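Local coordinates for mandelate racemase/muconate lactonizing protein (PDB 3V5C) that probably dehydrates galacturonate as a magnesium-dependent lyase of the enolase superfamily, and is seen here as an engineered variant with magnesium bound, at residues P129-S134 with H166-V171; M205-N210 with L232-H237; A241-L246 with I259-G264; G305-P310 with N331-E336. The protein carries 1 engineered substitution. All coordinates share one frame; numbering follows the deposited sequence.

Contact 1 (P129-S134 with H166-V171)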
loop_
_atom_site.group_PDB
_atom_site.type_symbol
_atom_site.label_atom_id
_atom_site.label_comp_id
_atom_site.label_asym_id
_atom_site.label_seq_id
_atom_site.Cartn_x
_atom_site.Cartn_y
_atom_site.Cartn_z
ATOM N N PRO A 129 -6.100 -3.216 -10.456
ATOM C CA PRO A 129 -4.797 -3.848 -10.704
ATOM C C PRO A 129 -3.985 -4.014 -9.422
ATOM O O PRO A 129 -4.028 -3.157 -8.551
ATOM C CB PRO A 129 -4.095 -2.848 -11.631
ATOM C CG PRO A 129 -5.225 -2.109 -12.297
ATOM C CD PRO A 129 -6.282 -1.984 -11.241
ATOM N N CYS A 130 -3.249 -5.109 -9.303
ATOM C CA CYS A 130 -2.326 -5.260 -8.191
ATOM C C CYS A 130 -1.004 -5.800 -8.694
ATOM O O CYS A 130 -0.898 -6.256 -9.837
ATOM C CB CYS A 130 -2.875 -6.215 -7.136
ATOM S SG CYS A 130 -3.241 -7.916 -7.703
ATOM N N TYR A 131 0.001 -5.746 -7.831
ATOM C CA TYR A 131 1.289 -6.342 -8.142
ATOM C C TYR A 131 1.850 -7.044 -6.934
ATOM O O TYR A 131 1.511 -6.744 -5.794
ATOM C CB TYR A 131 2.307 -5.309 -8.684
ATOM C CG TYR A 131 2.825 -4.271 -7.690
ATOM C CD1 TYR A 131 3.792 -4.599 -6.743
ATOM C CD2 TYR A 131 2.375 -2.960 -7.734
ATOM C CE1 TYR A 131 4.282 -3.657 -5.863
ATOM C CE2 TYR A 131 2.867 -1.998 -6.861
ATOM C CZ TYR A 131 3.812 -2.355 -5.917
ATOM O OH TYR A 131 4.311 -1.429 -5.038
ATOM N N ASP A 132 2.690 -8.032 -7.212
ATOM C CA ASP A 132 3.268 -8.869 -6.189
ATOM C C ASP A 132 4.514 -8.181 -5.661
ATOM O O ASP A 132 5.505 -8.059 -6.382
ATOM C CB ASP A 132 3.629 -10.212 -6.831
ATOM C CG ASP A 132 4.207 -11.198 -5.850
ATOM O OD1 ASP A 132 4.483 -10.829 -4.694
ATOM O OD2 ASP A 132 4.418 -12.365 -6.255
ATOM N N THR A 133 4.473 -7.742 -4.400
ATOM C CA THR A 133 5.582 -6.976 -3.825
ATOM C C THR A 133 6.605 -7.819 -3.038
ATOM O O THR A 133 7.524 -7.269 -2.428
ATOM C CB THR A 133 5.009 -5.856 -2.910
ATOM O OG1 THR A 133 5.990 -4.827 -2.719
ATOM C CG2 THR A 133 4.591 -6.430 -1.562
ATOM N N SER A 134 6.481 -9.150 -3.103
ATOM C CA SER A 134 7.173 -10.036 -2.160
ATOM C C SER A 134 8.549 -10.530 -2.613
ATOM O O SER A 134 9.112 -11.417 -1.974
ATOM C CB SER A 134 6.295 -11.265 -1.841
ATOM O OG SER A 134 6.142 -12.102 -2.982
ATOM N N HIS A 166 1.919 -9.085 -12.290
ATOM C CA HIS A 166 2.843 -7.952 -12.237
ATOM C C HIS A 166 3.677 -8.064 -10.992
ATOM O O HIS A 166 3.176 -8.495 -9.945
ATOM C CB HIS A 166 2.026 -6.663 -12.212
ATOM C CG HIS A 166 0.944 -6.652 -13.238
ATOM N ND1 HIS A 166 1.209 -6.733 -14.588
ATOM C CD2 HIS A 166 -0.405 -6.613 -13.120
ATOM C CE1 HIS A 166 0.073 -6.731 -15.259
ATOM N NE2 HIS A 166 -0.922 -6.647 -14.395
ATOM N N PHE A 167 4.938 -7.645 -11.090
ATOM C CA PHE A 167 5.900 -7.963 -10.040
ATOM C C PHE A 167 6.833 -6.810 -9.727
ATOM O O PHE A 167 7.371 -6.189 -10.633
ATOM C CB PHE A 167 6.723 -9.192 -10.448
ATOM C CG PHE A 167 5.887 -10.416 -10.702
ATOM C CD1 PHE A 167 5.381 -10.675 -11.972
ATOM C CD2 PHE A 167 5.586 -11.290 -9.662
ATOM C CE1 PHE A 167 4.574 -11.820 -12.210
ATOM C CE2 PHE A 167 4.788 -12.428 -9.887
ATOM C CZ PHE A 167 4.285 -12.685 -11.159
ATOM N N LYS A 168 7.039 -6.560 -8.435
ATOM C CA LYS A 168 8.025 -5.573 -8.014
ATOM C C LYS A 168 9.200 -6.303 -7.410
ATOM O O LYS A 168 9.066 -7.051 -6.444
ATOM C CB LYS A 168 7.459 -4.559 -7.015
ATOM C CG LYS A 168 8.458 -3.421 -6.754
ATOM C CD LYS A 168 7.796 -2.215 -6.095
ATOM C CE LYS A 168 7.610 -2.433 -4.592
ATOM N NZ LYS A 168 6.969 -1.189 -3.970
ATOM N N ILE A 169 10.361 -6.061 -7.994
ATOM C CA ILE A 169 11.568 -6.776 -7.651
ATOM C C ILE A 169 12.487 -5.878 -6.838
ATOM O O ILE A 169 12.799 -4.773 -7.255
ATOM C CB ILE A 169 12.291 -7.205 -8.935
ATOM C CG1 ILE A 169 11.355 -8.056 -9.802
ATOM C CG2 ILE A 169 13.575 -7.964 -8.568
ATOM C CD1 ILE A 169 11.746 -8.089 -11.270
ATOM N N LYS A 170 12.881 -6.330 -5.651
ATOM C CA LYS A 170 13.857 -5.586 -4.882
ATOM C C LYS A 170 15.207 -5.651 -5.576
ATOM O O LYS A 170 15.640 -6.729 -5.999
ATOM C CB LYS A 170 13.955 -6.116 -3.453
ATOM C CG LYS A 170 12.692 -5.894 -2.616
ATOM C CD LYS A 170 12.583 -4.422 -2.235
ATOM C CE LYS A 170 11.393 -4.161 -1.334
ATOM N NZ LYS A 170 10.201 -3.843 -2.144
ATOM N N VAL A 171 15.859 -4.499 -5.705
ATOM C CA VAL A 171 17.230 -4.449 -6.202
ATOM C C VAL A 171 18.067 -3.599 -5.231
ATOM O O VAL A 171 17.564 -3.148 -4.199
ATOM C CB VAL A 171 17.302 -3.929 -7.659
ATOM C CG1 VAL A 171 16.492 -4.835 -8.584
ATOM C CG2 VAL A 171 16.793 -2.470 -7.739
HETATM O O HOH W 1 -0.341 -8.986 -10.231
HETATM O O HOH W 2 7.883 -4.369 -0.648
HETATM O O HOH W 3 9.234 -5.615 -3.927
#

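Contact 2 (M205-N210 with L232-H237). Engineered in segment 232-237: Ala-234 (natural residue Glu).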
loop_
_atom_site.group_PDB
_atom_site.type_symbol
_atom_site.label_atom_id
_atom_site.label_comp_id
_atom_site.label_asym_id
_atom_site.label_seq_id
_atom_site.Cartn_x
_atom_site.Cartn_y
_atom_site.Cartn_z
ATOM N N MET A 205 8.380 -3.933 -12.054
ATOM C CA MET A 205 8.856 -2.744 -11.355
ATOM C C MET A 205 10.106 -3.097 -10.556
ATOM O O MET A 205 10.263 -4.239 -10.121
ATOM C CB MET A 205 7.772 -2.196 -10.417
ATOM C CG MET A 205 6.527 -1.657 -11.117
ATOM S SD MET A 205 5.447 -2.932 -11.807
ATOM C CE MET A 205 4.842 -3.734 -10.331
ATOM N N ILE A 206 11.001 -2.130 -10.367
ATOM C CA ILE A 206 12.155 -2.355 -9.514
ATOM C C ILE A 206 12.252 -1.329 -8.389
ATOM O O ILE A 206 11.929 -0.172 -8.576
ATOM C CB ILE A 206 13.476 -2.472 -10.312
ATOM C CG1 ILE A 206 13.819 -1.172 -11.044
ATOM C CG2 ILE A 206 13.388 -3.645 -11.313
ATOM C CD1 ILE A 206 15.190 -1.249 -11.774
ATOM N N ASP A 207 12.699 -1.772 -7.218
ATOM C CA ASP A 207 12.708 -0.954 -6.014
ATOM C C ASP A 207 14.072 -1.132 -5.380
ATOM O O ASP A 207 14.398 -2.234 -4.934
ATOM C CB ASP A 207 11.563 -1.411 -5.087
ATOM C CG ASP A 207 11.547 -0.721 -3.719
ATOM O OD1 ASP A 207 12.303 0.249 -3.478
ATOM O OD2 ASP A 207 10.706 -1.139 -2.878
ATOM N N ALA A 208 14.857 -0.052 -5.342
ATOM C CA ALA A 208 16.222 -0.105 -4.811
ATOM C C ALA A 208 16.321 0.231 -3.326
ATOM O O ALA A 208 17.389 0.107 -2.743
ATOM C CB ALA A 208 17.157 0.805 -5.607
ATOM N N ASN A 209 15.205 0.619 -2.703
ATOM C CA ASN A 209 15.251 1.107 -1.331
ATOM C C ASN A 209 16.432 2.053 -1.128
ATOM O O ASN A 209 17.149 1.978 -0.127
ATOM C CB ASN A 209 15.265 -0.045 -0.323
ATOM C CG ASN A 209 13.932 -0.721 -0.230
ATOM O OD1 ASN A 209 13.721 -1.773 -0.823
ATOM N ND2 ASN A 209 12.990 -0.100 0.505
ATOM N N ASN A 210 16.599 2.947 -2.094
ATOM C CA ASN A 210 17.605 4.016 -2.058
ATOM C C ASN A 210 19.071 3.589 -2.080
ATOM O O ASN A 210 19.964 4.387 -1.783
ATOM C CB ASN A 210 17.357 4.940 -0.862
ATOM C CG ASN A 210 16.088 5.758 -1.024
ATOM O OD1 ASN A 210 15.651 6.028 -2.153
ATOM N ND2 ASN A 210 15.493 6.155 0.093
ATOM N N LEU A 232 10.712 2.591 -11.915
ATOM C CA LEU A 232 11.859 2.557 -11.029
ATOM C C LEU A 232 11.520 3.309 -9.757
ATOM O O LEU A 232 11.278 4.521 -9.789
ATOM C CB LEU A 232 13.035 3.252 -11.713
ATOM C CG LEU A 232 14.237 3.611 -10.838
ATOM C CD1 LEU A 232 14.961 2.363 -10.408
ATOM C CD2 LEU A 232 15.188 4.537 -11.586
ATOM N N GLU A 233 11.530 2.593 -8.644
ATOM C CA GLU A 233 11.130 3.128 -7.349
ATOM C C GLU A 233 12.333 3.283 -6.426
ATOM O O GLU A 233 13.182 2.379 -6.307
ATOM C CB GLU A 233 10.076 2.182 -6.749
ATOM C CG GLU A 233 9.839 2.235 -5.264
ATOM C CD GLU A 233 8.581 1.455 -4.884
ATOM O OE1 GLU A 233 7.903 0.982 -5.803
ATOM O OE2 GLU A 233 8.289 1.344 -3.682
ATOM N N ALA A 234 12.413 4.446 -5.778
ATOM C CA ALA A 234 13.409 4.652 -4.736
ATOM C C ALA A 234 14.827 4.305 -5.178
ATOM O O ALA A 234 15.538 3.603 -4.476
ATOM C CB ALA A 234 13.028 3.882 -3.480
ATOM N N ALA A 235 15.240 4.804 -6.341
ATOM C CA ALA A 235 16.601 4.561 -6.812
ATOM C C ALA A 235 17.629 5.078 -5.807
ATOM O O ALA A 235 18.633 4.407 -5.494
ATOM C CB ALA A 235 16.808 5.196 -8.179
ATOM N N PHE A 236 17.340 6.265 -5.289
ATOM C CA PHE A 236 18.167 6.962 -4.310
ATOM C C PHE A 236 17.234 7.978 -3.682
ATOM O O PHE A 236 16.180 8.282 -4.239
ATOM C CB PHE A 236 19.350 7.656 -4.994
ATOM C CG PHE A 236 18.996 8.274 -6.330
ATOM C CD1 PHE A 236 19.320 7.636 -7.529
ATOM C CD2 PHE A 236 18.301 9.476 -6.385
ATOM C CE1 PHE A 236 18.969 8.189 -8.767
ATOM C CE2 PHE A 236 17.945 10.041 -7.609
ATOM C CZ PHE A 236 18.275 9.406 -8.807
ATOM N N HIS A 237 17.594 8.497 -2.518
ATOM C CA HIS A 237 16.696 9.460 -1.889
ATOM C C HIS A 237 16.394 10.587 -2.871
ATOM O O HIS A 237 17.296 11.141 -3.496
ATOM C CB HIS A 237 17.268 10.006 -0.591
ATOM C CG HIS A 237 16.297 10.865 0.150
ATOM N ND1 HIS A 237 15.127 10.359 0.667
ATOM C CD2 HIS A 237 16.281 12.194 0.404
ATOM C CE1 HIS A 237 14.440 11.333 1.237
ATOM N NE2 HIS A 237 15.119 12.455 1.097
HETATM O O HOH W 4 19.997 7.356 -0.897
#

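Contact 3 (A241-L246 with I259-G264). With MG (magnesium ion), chain E.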
loop_
_atom_site.group_PDB
_atom_site.type_symbol
_atom_site.label_atom_id
_atom_site.label_comp_id
_atom_site.label_asym_id
_atom_site.label_seq_id
_atom_site.Cartn_x
_atom_site.Cartn_y
_atom_site.Cartn_z
ATOM N N ALA A 241 17.447 17.596 -8.802
ATOM C CA ALA A 241 18.511 17.677 -9.781
ATOM C C ALA A 241 18.823 16.309 -10.363
ATOM O O ALA A 241 18.998 16.172 -11.570
ATOM C CB ALA A 241 19.762 18.291 -9.159
ATOM N N LEU A 242 18.915 15.301 -9.509
ATOM C CA LEU A 242 19.265 13.968 -9.989
ATOM C C LEU A 242 18.156 13.384 -10.852
ATOM O O LEU A 242 18.422 12.795 -11.891
ATOM C CB LEU A 242 19.583 13.029 -8.832
ATOM C CG LEU A 242 20.750 13.430 -7.940
ATOM C CD1 LEU A 242 20.997 12.363 -6.898
ATOM C CD2 LEU A 242 22.025 13.707 -8.762
ATOM N N TYR A 243 16.911 13.558 -10.421
ATOM C CA TYR A 243 15.800 13.073 -11.233
ATOM C C TYR A 243 15.622 13.854 -12.546
ATOM O O TYR A 243 15.242 13.275 -13.545
ATOM C CB TYR A 243 14.514 13.052 -10.408
ATOM C CG TYR A 243 14.325 11.830 -9.516
ATOM C CD1 TYR A 243 14.806 10.570 -9.879
ATOM C CD2 TYR A 243 13.636 11.937 -8.319
ATOM C CE1 TYR A 243 14.587 9.458 -9.062
ATOM C CE2 TYR A 243 13.425 10.844 -7.489
ATOM C CZ TYR A 243 13.886 9.607 -7.869
ATOM O OH TYR A 243 13.632 8.543 -7.039
ATOM N N GLU A 244 15.896 15.162 -12.540
ATOM C CA GLU A 244 15.855 15.928 -13.785
ATOM C C GLU A 244 16.849 15.321 -14.771
ATOM O O GLU A 244 16.540 15.138 -15.949
ATOM C CB GLU A 244 16.210 17.401 -13.544
ATOM C CG GLU A 244 16.112 18.236 -14.801
ATOM C CD GLU A 244 16.506 19.687 -14.581
ATOM O OE1 GLU A 244 17.098 20.004 -13.526
ATOM O OE2 GLU A 244 16.238 20.509 -15.477
ATOM N N ASP A 245 18.030 15.001 -14.264
ATOM C CA ASP A 245 19.090 14.378 -15.063
ATOM C C ASP A 245 18.635 13.012 -15.585
ATOM O O ASP A 245 18.673 12.765 -16.788
ATOM C CB ASP A 245 20.389 14.297 -14.233
ATOM C CG ASP A 245 21.545 13.609 -14.971
ATOM O OD1 ASP A 245 21.302 12.617 -15.678
ATOM O OD2 ASP A 245 22.719 14.040 -14.812
ATOM N N LEU A 246 18.160 12.149 -14.688
ATOM C CA LEU A 246 17.712 10.814 -15.073
ATOM C C LEU A 246 16.614 10.869 -16.134
ATOM O O LEU A 246 16.646 10.130 -17.112
ATOM C CB LEU A 246 17.205 10.055 -13.848
ATOM C CG LEU A 246 16.839 8.586 -14.084
ATOM C CD1 LEU A 246 18.022 7.874 -14.700
ATOM C CD2 LEU A 246 16.478 7.942 -12.769
ATOM N N ILE A 259 9.251 7.113 -13.063
ATOM C CA ILE A 259 9.953 7.303 -11.793
ATOM C C ILE A 259 8.928 7.348 -10.645
ATOM O O ILE A 259 7.981 8.158 -10.675
ATOM C CB ILE A 259 10.781 8.602 -11.812
ATOM C CG1 ILE A 259 11.873 8.530 -12.903
ATOM C CG2 ILE A 259 11.388 8.882 -10.422
ATOM C CD1 ILE A 259 12.875 7.422 -12.715
ATOM N N ALA A 260 9.119 6.496 -9.637
ATOM C CA ALA A 260 8.185 6.378 -8.519
ATOM C C ALA A 260 8.907 6.673 -7.206
ATOM O O ALA A 260 10.037 6.217 -6.991
ATOM C CB ALA A 260 7.560 4.969 -8.495
ATOM N N ASP A 261 8.280 7.458 -6.327
ATOM C CA ASP A 261 8.917 7.759 -5.058
ATOM C C ASP A 261 7.860 8.274 -4.090
ATOM O O ASP A 261 6.718 8.473 -4.488
ATOM C CB ASP A 261 10.033 8.804 -5.295
ATOM C CG ASP A 261 11.215 8.637 -4.359
ATOM O OD1 ASP A 261 10.986 8.283 -3.195
ATOM O OD2 ASP A 261 12.368 8.895 -4.784
ATOM N N GLY A 262 8.224 8.438 -2.821
ATOM C CA GLY A 262 7.293 8.991 -1.847
ATOM C C GLY A 262 7.191 8.254 -0.528
ATOM O O GLY A 262 6.642 8.791 0.422
ATOM N N GLU A 263 7.720 7.038 -0.447
ATOM C CA GLU A 263 7.650 6.292 0.809
ATOM C C GLU A 263 8.508 6.907 1.920
ATOM O O GLU A 263 9.510 7.570 1.663
ATOM C CB GLU A 263 8.083 4.834 0.575
ATOM C CG GLU A 263 7.968 3.917 1.810
ATOM C CD GLU A 263 9.177 3.953 2.732
ATOM O OE1 GLU A 263 10.298 4.320 2.291
ATOM O OE2 GLU A 263 9.009 3.606 3.924
ATOM N N GLY A 264 8.134 6.643 3.165
ATOM C CA GLY A 264 8.975 6.994 4.298
ATOM C C GLY A 264 9.060 8.483 4.566
ATOM O O GLY A 264 8.131 9.225 4.313
HETATM MG MG MG E . 12.094 8.266 -1.501
HETATM O O HOH W 5 13.785 7.658 -2.630
HETATM O O HOH W 6 10.398 9.079 -0.427
HETATM O O HOH W 7 13.267 8.126 0.312
HETATM O O HOH W 8 11.302 6.321 -1.205
#

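Contact 4 (G305-P310 with N331-E336)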
loop_
_atom_site.group_PDB
_atom_site.type_symbol
_atom_site.label_atom_id
_atom_site.label_comp_id
_atom_site.label_asym_id
_atom_site.label_seq_id
_atom_site.Cartn_x
_atom_site.Cartn_y
_atom_site.Cartn_z
ATOM N N GLY A 305 -2.024 15.318 -13.653
ATOM C CA GLY A 305 -1.767 14.190 -14.525
ATOM C C GLY A 305 -0.749 13.251 -13.905
ATOM O O GLY A 305 -0.116 12.456 -14.608
ATOM N N LEU A 306 -0.606 13.326 -12.586
ATOM C CA LEU A 306 0.342 12.466 -11.886
ATOM C C LEU A 306 -0.347 11.189 -11.401
ATOM O O LEU A 306 -1.574 11.148 -11.280
ATOM C CB LEU A 306 0.973 13.223 -10.718
ATOM C CG LEU A 306 1.893 14.373 -11.137
ATOM C CD1 LEU A 306 2.234 15.250 -9.928
ATOM C CD2 LEU A 306 3.161 13.832 -11.810
ATOM N N ARG A 307 0.447 10.159 -11.106
ATOM C CA ARG A 307 -0.091 8.846 -10.780
ATOM C C ARG A 307 0.044 8.538 -9.298
ATOM O O ARG A 307 1.007 8.952 -8.657
ATOM C CB ARG A 307 0.653 7.770 -11.578
ATOM C CG ARG A 307 0.501 7.922 -13.084
ATOM C CD ARG A 307 1.666 7.257 -13.773
ATOM N NE ARG A 307 1.691 7.545 -15.203
ATOM C CZ ARG A 307 1.163 6.757 -16.125
ATOM N NH1 ARG A 307 0.543 5.638 -15.768
ATOM N NH2 ARG A 307 1.245 7.087 -17.408
ATOM N N SER A 308 -0.914 7.776 -8.781
ATOM C CA SER A 308 -0.976 7.416 -7.372
ATOM C C SER A 308 -0.740 5.915 -7.214
ATOM O O SER A 308 -1.437 5.102 -7.822
ATOM C CB SER A 308 -2.371 7.748 -6.816
ATOM O OG SER A 308 -2.606 9.152 -6.780
ATOM N N ALA A 309 0.215 5.549 -6.367
ATOM C CA ALA A 309 0.463 4.150 -6.046
ATOM C C ALA A 309 0.816 4.048 -4.581
ATOM O O ALA A 309 1.984 4.013 -4.220
ATOM C CB ALA A 309 1.597 3.580 -6.911
ATOM N N PRO A 310 -0.201 4.042 -3.719
ATOM C CA PRO A 310 0.019 4.068 -2.274
ATOM C C PRO A 310 0.893 2.927 -1.811
ATOM O O PRO A 310 0.664 1.763 -2.170
ATOM C CB PRO A 310 -1.388 3.901 -1.701
ATOM C CG PRO A 310 -2.275 4.464 -2.765
ATOM C CD PRO A 310 -1.631 4.050 -4.064
ATOM N N ASN A 331 -6.052 8.397 -11.504
ATOM C CA ASN A 331 -4.799 7.811 -11.955
ATOM C C ASN A 331 -4.220 6.828 -10.923
ATOM O O ASN A 331 -3.050 6.870 -10.605
ATOM C CB ASN A 331 -3.782 8.913 -12.277
ATOM C CG ASN A 331 -4.186 9.768 -13.475
ATOM O OD1 ASN A 331 -4.956 9.350 -14.333
ATOM N ND2 ASN A 331 -3.639 10.981 -13.536
ATOM N N PHE A 332 -5.054 5.925 -10.433
ATOM C CA PHE A 332 -4.624 4.937 -9.451
ATOM C C PHE A 332 -3.930 3.817 -10.211
ATOM O O PHE A 332 -4.498 3.246 -11.154
ATOM C CB PHE A 332 -5.839 4.364 -8.696
ATOM C CG PHE A 332 -5.462 3.437 -7.591
ATOM C CD1 PHE A 332 -5.273 2.086 -7.840
ATOM C CD2 PHE A 332 -5.281 3.914 -6.308
ATOM C CE1 PHE A 332 -4.903 1.232 -6.821
ATOM C CE2 PHE A 332 -4.922 3.059 -5.283
ATOM C CZ PHE A 332 -4.747 1.712 -5.551
ATOM N N GLU A 333 -2.703 3.498 -9.800
ATOM C CA GLU A 333 -1.884 2.526 -10.517
ATOM C C GLU A 333 -2.130 1.070 -10.094
ATOM O O GLU A 333 -2.578 0.254 -10.903
ATOM C CB GLU A 333 -0.396 2.891 -10.338
ATOM C CG GLU A 333 -0.003 4.147 -11.076
ATOM C CD GLU A 333 0.120 3.926 -12.560
ATOM O OE1 GLU A 333 0.771 2.940 -12.977
ATOM O OE2 GLU A 333 -0.439 4.736 -13.313
ATOM N N PHE A 334 -1.805 0.743 -8.848
ATOM C CA PHE A 334 -1.833 -0.643 -8.381
ATOM C C PHE A 334 -2.051 -0.711 -6.883
ATOM O O PHE A 334 -1.602 0.167 -6.147
ATOM C CB PHE A 334 -0.471 -1.317 -8.573
ATOM C CG PHE A 334 -0.090 -1.601 -9.987
ATOM C CD1 PHE A 334 -0.553 -2.740 -10.621
ATOM C CD2 PHE A 334 0.829 -0.795 -10.636
ATOM C CE1 PHE A 334 -0.180 -3.027 -11.911
ATOM C CE2 PHE A 334 1.207 -1.080 -11.936
ATOM C CZ PHE A 334 0.708 -2.203 -12.568
ATOM N N VAL A 335 -2.682 -1.789 -6.437
ATOM C CA VAL A 335 -2.616 -2.214 -5.048
ATOM C C VAL A 335 -1.292 -2.986 -4.844
ATOM O O VAL A 335 -0.998 -3.932 -5.571
ATOM C CB VAL A 335 -3.823 -3.113 -4.721
ATOM C CG1 VAL A 335 -3.668 -3.757 -3.345
ATOM C CG2 VAL A 335 -5.105 -2.297 -4.780
ATOM N N GLU A 336 -0.493 -2.579 -3.856
ATOM C CA GLU A 336 0.744 -3.292 -3.517
ATOM C C GLU A 336 0.391 -4.509 -2.658
ATOM O O GLU A 336 -0.018 -4.363 -1.502
ATOM C CB GLU A 336 1.710 -2.346 -2.778
ATOM C CG GLU A 336 3.013 -3.004 -2.403
ATOM C CD GLU A 336 4.108 -2.042 -1.990
ATOM O OE1 GLU A 336 3.823 -0.846 -1.745
ATOM O OE2 GLU A 336 5.275 -2.498 -1.893
HETATM O O HOH W 9 -1.347 -0.318 -2.380
HETATM O O HOH W 10 0.768 0.970 -4.836
#

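Contact 1 (P129-S134 with H166-V171)
Lys-168 buries its amine against a tyrosine hydroxyl of the neighbouring strand, NZ donating to Tyr-131 OH at 2.9 Å. The lysine chain bends at chi3 (80°), and CE settles 3.4 Å from Thr-133 OG1, whose own hydrogen bond is with Glu-336. Nearer the backbone, Lys-168 CB rests 3.5 Å from Tyr-131 CE1; a long aliphatic stem suits a place next to the tyrosine. The two strands belong to one beta-alpha-beta unit of the barrel and run parallel. Asp-132 takes both bonds at the bridge: its N gives to His-166 O at 2.8 Å, and its O receives Lys-168 N at 3.0 Å. On one face Asp-132 CB touches Phe-167 CD2 at 3.6 Å. The same aspartate closes an Asx turn, its OD1 held by Ser-134 N from above the carboxylate plane and by Ser-134 OG on the syn lone pair. Lys-170 NZ, whose salt bridge is with Asp-207, gives to a water that also binds Thr-133 O and Lys-168 O. Lys-168 NZ also forms salt bridges with Glu-233 and Glu-336; these partners fix where the amine sits, and the two lysines recall the Lys-x-Lys motif of the mandelate racemase subgroup.

Contact 2 (M205-N210 with L232-H237)
Asn-210 N gives the shortest bond of this contact, 2.7 Å to Ala-234 O, and ties the loops that follow the two strands. Ala-234 is an engineered replacement of glutamate. Further back, Glu-233 N meets Ile-206 O at 2.8 Å, and Ala-208 N returns the bond to Glu-233 O at 3.1 Å. These are the bonds of a parallel pair in a beta-alpha-beta unit of the barrel, helix 214-223 making the crossover. On the face of Asp-207 and Glu-233 two carboxylates stack, their planes 23° apart, with Asp-207 OD2 3.6 Å from Glu-233 OE2. Asp-207 CG lies anti to its backbone N (chi1 174°), which brings it 3.7 Å from Glu-233 CG. The repulsion is probably offset by the salt bridges of Lys-170 with Asp-207 and Lys-168 with Glu-233, whose OE1 also takes bonds from Gln-283 and Trp-231. Asp-207 OD1 accepts Asn-209 N at 3.0 Å, an Asx turn that steers the chain off the strand. An alanine at Asp-207 would probably leave Lys-170 without its carboxylate mate and Asn-209 N without its acceptor. The other face suits branched aliphatics: Ile-206 CG1 meets Leu-232 CD1 at 3.8 Å, and Leu-232 also touches helix 214-223.

Contact 3 (A241-L246 with I259-G264)
Tyr-243 reaches from its helix to Asp-261, a magnesium ligand at the C-terminal end of a strand in the TIM-barrel domain, the usual place for metal sites in the enolase superfamily. In the first shell Asp-261 OD1 binds the magnesium at 2.0 Å, and four waters and Glu-238 are the other ligands. A short, negatively charged side chain suits this place, since its two oxygens can do different work. Asp-261 OD1 also accepts Gly-262 N on its anti lone pair, at 2.8 Å. Asp-261 OD2 takes a hydrogen bond from Tyr-243 OH at 2.6 Å, met on the anti side and 25° out of the carboxylate plane. Ring and carboxylate planes stand 77° apart, with OD2 at the ring's edge. Metal on one oxygen and phenol on the other would limit how far the carboxylate can turn.

The next shell positions the tyrosine. Ile-259, two residues before the aspartate, has CG2 anti to its backbone N, which puts it over one ring face in a CH-pi contact 3.7 Å from the Tyr-243 centroid, and the ring of Phe-236 meets Tyr-243 too. A phenylalanine in place of Tyr-243 would probably keep the packing on Ile-259 but leave Asp-261 OD2 without the phenol as donor and the carboxylate freer to rotate. Gly-262 suits the bend beyond the strand, because at its backbone angles a side chain would collide with the carbonyl O of Asp-261. Furthest from the metal, one turn of helix along from the tyrosine, Leu-246 CD2 touches Ile-259 CD1 at 3.6 Å.

Contact 4 (G305-P310 with N331-E336)
Arg-307 and Glu-333 form the charged edge of a closely knit region, where NH1 gives a 2.8 Å hydrogen bond to OE2 within a salt bridge. OE2 lies near the guanidinium plane and is met on its syn side. The Glu-333 chain bends at chi2 (-75°), bringing CD back toward the arginine, whose CD is 3.3 Å from Glu-333 OE2. A glutamate suits the place, since its other oxygen, OE1, bonds to Tyr-230 OH.

Beside this pair the backbones run the same way and bridge at Ser-308 and Phe-332. Ser-308 N gives to Asn-331 O at 3.0 Å and Glu-333 N to Ser-308 O at 2.8 Å. Ser-308 is small, consistent with the close approach of Trp-294 and Leu-301 from helix 291-303. The Asn-331 side-chain amide adds a hydrogen bond, ND2 to Leu-306 O at 3.1 Å, the donor above the carbonyl plane. This end is nearer solvent: Gly-305 is exposed, and its positive phi suits the Schellman motif that ends the preceding helix.

At the other end direct pairing gives way to water. Pro-310 has no N-H to offer; its ring crosses Phe-332 at about a right angle, CD to CE2 3.6 Å, while one water joins Pro-310 O to Phe-334 O and another joins Pro-310 O to Glu-336 N. The Glu-336 carboxylate has its partners elsewhere, OE2 with Lys-168 and Thr-133, OE1 with Cys-312 N. The segments, joined by one bridge just ahead of strand 335-337, carry the seventh and eighth strands of the modified barrel of the enolase superfamily, the eighth pairing with the first, 126-135.

From the N terminus the contacts follow one another in series, none nesting in or crossing another. Contact 1 closes the loop through helix 145-161, contact 2 the one through helix 214-223, contact 3 the short return from helix 240-253 to strand 258-261, and contact 4 the one through helix 317-325. Contacts 1 and 2 join through neighbouring strands 167-170 and 204-207, and contacts 2 and 3 through strands 231-233 and 258-261. Between contacts 3 and 4, strand 281-282 continues the ring. Contact 4 then meets contact 1 where strand 335-337 pairs with 126-135, closing the barrel round the lysines, acids and magnesium.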